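Cytochrome P450 (CYP102L1) (Mycobacterium phage Adler, PDB 6N6Q) binds haem as a phage-encoded cytochrome P450 and probably acts as a monooxygenase that inserts oxygen into an organic substrate. Local coordinates at residues 254-257 / 258-261; 372-375 / 376-379. All coordinates share one frame; numbering follows the deposited sequence.

Both contacts are local, between residues close along the chain, but they share no secondary structure and their nearest atoms lie about 27 Å apart. Contact 1 is at the surface, in the loop between helices 247-253 and 265-296, where D256 is the buried residue and a charged carboxylate holds the turn and meets helix 104-113. Contact 2 is buried, at the junction of strand 370-374 and helix 375-379, where a neutral amide caps the helix and leucine and histidine pack together, the leucine close to the haem. Each uses a side-chain oxygen to accept a backbone N-H three residues on, with a main-chain bond from residue i+4 beside it.

Contact 1: residues 254-257 / 258-261; sequences AADP and VTGD
The carboxylate of D256 reaches along the turn to T259 and meets its backbone and side chain. With CG anti to the backbone N (chi1 169°), D256 OD1 reaches T259 N at 2.7 Å, in a nearly straight bond (176°) that meets the oxygen almost along its C-O axis. The two side chains cross at about a right angle: T259 CG2 sits 3.7 Å from D256 CB and 3.3 Å from D256 OD1, so the methyl borders both the stem and the acceptor. V258 CB lies 3.3 Å from the same oxygen, D256 OD1. Two main-chain bonds close the loop as well. G260 N donates to D256 O at 2.7 Å, a bent i+4 bond, and D256 N donates to D261 O at 2.8 Å. G260, at a positive phi of 77°, turns the chain back, and A255 CB rests 3.4 Å from G260 O. The pair of bonds from T259 N and G260 N to D256 makes an Asx motif in the loop leading to the long helix 265-296. R107 of helix 104-113 makes a salt bridge to D256 OD1, while D261 touches K108 of that helix. One oxygen thus serves a backbone N-H and a guanidinium, which probably keeps D256 ionised and ties the turn to helix 104-113.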
loop_
_atom_site.group_PDB
_atom_site.type_symbol
_atom_site.label_atom_id
_atom_site.label_comp_id
_atom_site.label_asym_id
_atom_site.label_seq_id
_atom_site.Cartn_x
_atom_site.Cartn_y
_atom_site.Cartn_z
ATOM N N ALA A 254 25.450 3.613 -3.028
ATOM C CA ALA A 254 25.621 2.314 -3.663
ATOM C C ALA A 254 25.438 2.410 -5.173
ATOM O O ALA A 254 24.442 2.958 -5.657
ATOM C CB ALA A 254 24.635 1.304 -3.077
ATOM N N ALA A 255 26.399 1.867 -5.913
ATOM C CA ALA A 255 26.311 1.748 -7.359
ATOM C C ALA A 255 25.810 0.360 -7.733
ATOM O O ALA A 255 25.991 -0.607 -6.988
ATOM C CB ALA A 255 27.667 2.010 -8.019
ATOM N N ASP A 256 25.173 0.272 -8.894
ATOM C CA ASP A 256 24.644 -1.005 -9.358
ATOM C C ASP A 256 25.791 -1.961 -9.666
ATOM O O ASP A 256 26.703 -1.604 -10.420
ATOM C CB ASP A 256 23.766 -0.800 -10.592
ATOM C CG ASP A 256 23.403 -2.103 -11.274
ATOM O OD1 ASP A 256 24.098 -2.483 -12.239
ATOM O OD2 ASP A 256 22.434 -2.755 -10.835
ATOM N N PRO A 257 25.785 -3.175 -9.107
ATOM C CA PRO A 257 26.931 -4.080 -9.305
ATOM C C PRO A 257 27.193 -4.433 -10.758
ATOM O O PRO A 257 28.355 -4.625 -11.137
ATOM C CB PRO A 257 26.539 -5.321 -8.490
ATOM C CG PRO A 257 25.540 -4.826 -7.494
ATOM C CD PRO A 257 24.775 -3.749 -8.202
ATOM N N VAL A 258 26.153 -4.523 -11.587
ATOM C CA VAL A 258 26.349 -4.910 -12.983
ATOM C C VAL A 258 26.945 -3.754 -13.778
ATOM O O VAL A 258 28.022 -3.877 -14.373
ATOM C CB VAL A 258 25.027 -5.396 -13.601
ATOM C CG1 VAL A 258 25.185 -5.591 -15.100
ATOM C CG2 VAL A 258 24.579 -6.690 -12.940
ATOM N N THR A 259 26.255 -2.613 -13.799
ATOM C CA THR A 259 26.670 -1.492 -14.632
ATOM C C THR A 259 27.675 -0.569 -13.954
ATOM O O THR A 259 28.315 0.235 -14.642
ATOM C CB THR A 259 25.451 -0.673 -15.069
ATOM O OG1 THR A 259 25.816 0.184 -16.157
ATOM C CG2 THR A 259 24.935 0.180 -13.919
ATOM N N GLY A 260 27.833 -0.659 -12.634
ATOM C CA GLY A 260 28.789 0.166 -11.927
ATOM C C GLY A 260 28.369 1.601 -11.692
ATOM O O GLY A 260 29.141 2.361 -11.094
ATOM N N ASP A 261 27.179 2.000 -12.132
ATOM C CA ASP A 261 26.710 3.368 -11.967
ATOM C C ASP A 261 25.678 3.463 -10.850
ATOM O O ASP A 261 24.984 2.494 -10.530
ATOM C CB ASP A 261 26.102 3.910 -13.264
ATOM C CG ASP A 261 27.153 4.358 -14.258
ATOM O OD1 ASP A 261 27.030 4.013 -15.453
ATOM O OD2 ASP A 261 28.108 5.047 -13.838
#

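Contact 2: residues 372-375 / 376-379; sequences FVNL and HAAH
N374 caps the short helix 375-379 as strand 370-374 ends. Among the polar bonds, A377 N donates to N374 OD1 at 3.0 Å; the asparagine CG is anti to its own N (chi1 -170°), and this brings OD1 to the A377 N-H, which stands well above the plane of the N374 amide. Main-chain bonds follow: A378 N to N374 O at 3.0 Å, and H379 N to L375 O at 2.6 Å. H379 NE2 accepts a hydrogen bond from K410 N, and H379 O is bound by R340 of the P450 ExxR motif. H376 ND1 is hydrogen-bonded to T40. The packing contacts fall in two places. A377 CB packs 3.6 Å from N374 CG, whereas L375 and H379 run side by side in the same direction. L375 CB lies over one face of the imidazole in a CH-pi contact, 4.2 Å from the H379 ring centroid, and L375 CD2 is 3.6 Å from H379 NE2. The side chain of L375 is about 5 Å from the haem. Buried imidazole and amide groups therefore have protein partners, and the cap satisfies a first-turn N-H where the strand becomes helix.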
loop_
_atom_site.group_PDB
_atom_site.type_symbol
_atom_site.label_atom_id
_atom_site.label_comp_id
_atom_site.label_asym_id
_atom_site.label_seq_id
_atom_site.Cartn_x
_atom_site.Cartn_y
_atom_site.Cartn_z
ATOM N N PHE A 372 -5.518 -8.834 -15.834
ATOM C CA PHE A 372 -5.623 -8.270 -14.495
ATOM C C PHE A 372 -5.956 -9.388 -13.521
ATOM O O PHE A 372 -6.950 -10.099 -13.704
ATOM C CB PHE A 372 -6.689 -7.173 -14.441
ATOM C CG PHE A 372 -6.910 -6.598 -13.069
ATOM C CD1 PHE A 372 -5.988 -5.727 -12.507
ATOM C CD2 PHE A 372 -8.050 -6.911 -12.348
ATOM C CE1 PHE A 372 -6.193 -5.192 -11.246
ATOM C CE2 PHE A 372 -8.262 -6.378 -11.087
ATOM C CZ PHE A 372 -7.332 -5.516 -10.537
ATOM N N VAL A 373 -5.124 -9.547 -12.496
ATOM C CA VAL A 373 -5.388 -10.487 -11.415
ATOM C C VAL A 373 -6.211 -9.753 -10.364
ATOM O O VAL A 373 -5.729 -8.809 -9.733
ATOM C CB VAL A 373 -4.088 -11.042 -10.820
ATOM C CG1 VAL A 373 -4.385 -11.874 -9.583
ATOM C CG2 VAL A 373 -3.341 -11.869 -11.858
ATOM N N ASN A 374 -7.461 -10.175 -10.183
ATOM C CA ASN A 374 -8.367 -9.552 -9.220
ATOM C C ASN A 374 -8.138 -10.209 -7.863
ATOM O O ASN A 374 -8.703 -11.266 -7.569
ATOM C CB ASN A 374 -9.815 -9.692 -9.677
ATOM C CG ASN A 374 -10.777 -8.854 -8.854
ATOM O OD1 ASN A 374 -10.508 -8.525 -7.700
ATOM N ND2 ASN A 374 -11.913 -8.507 -9.447
ATOM N N LEU A 375 -7.306 -9.576 -7.030
ATOM C CA LEU A 375 -7.015 -10.131 -5.711
ATOM C C LEU A 375 -8.235 -10.078 -4.802
ATOM O O LEU A 375 -8.472 -11.008 -4.024
ATOM C CB LEU A 375 -5.847 -9.386 -5.066
ATOM C CG LEU A 375 -4.452 -9.637 -5.637
ATOM C CD1 LEU A 375 -3.471 -8.636 -5.060
ATOM C CD2 LEU A 375 -4.010 -11.060 -5.338
ATOM N N HIS A 376 -9.015 -8.996 -4.880
ATOM C CA HIS A 376 -10.191 -8.871 -4.027
ATOM C C HIS A 376 -11.174 -10.007 -4.272
ATOM O O HIS A 376 -11.781 -10.529 -3.329
ATOM C CB HIS A 376 -10.871 -7.523 -4.252
ATOM C CG HIS A 376 -12.221 -7.418 -3.613
ATOM N ND1 HIS A 376 -13.383 -7.290 -4.342
ATOM C CD2 HIS A 376 -12.594 -7.438 -2.311
ATOM C CE1 HIS A 376 -14.413 -7.226 -3.517
ATOM N NE2 HIS A 376 -13.962 -7.314 -2.279
ATOM N N ALA A 377 -11.344 -10.407 -5.532
ATOM C CA ALA A 377 -12.210 -11.542 -5.824
ATOM C C ALA A 377 -11.544 -12.854 -5.429
ATOM O O ALA A 377 -12.210 -13.768 -4.926
ATOM C CB ALA A 377 -12.583 -11.549 -7.305
ATOM N N ALA A 378 -10.231 -12.961 -5.639
ATOM C CA ALA A 378 -9.526 -14.197 -5.316
ATOM C C ALA A 378 -9.409 -14.398 -3.810
ATOM O O ALA A 378 -9.482 -15.532 -3.321
ATOM C CB ALA A 378 -8.143 -14.196 -5.968
ATOM N N HIS A 379 -9.225 -13.313 -3.056
ATOM C CA HIS A 379 -9.096 -13.439 -1.609
ATOM C C HIS A 379 -10.426 -13.772 -0.949
ATOM O O HIS A 379 -10.450 -14.417 0.104
ATOM C CB HIS A 379 -8.520 -12.155 -1.019
ATOM C CG HIS A 379 -7.071 -11.944 -1.326
ATOM N ND1 HIS A 379 -6.361 -10.861 -0.856
ATOM C CD2 HIS A 379 -6.197 -12.679 -2.054
ATOM C CE1 HIS A 379 -5.113 -10.937 -1.281
ATOM N NE2 HIS A 379 -4.987 -12.031 -2.010
#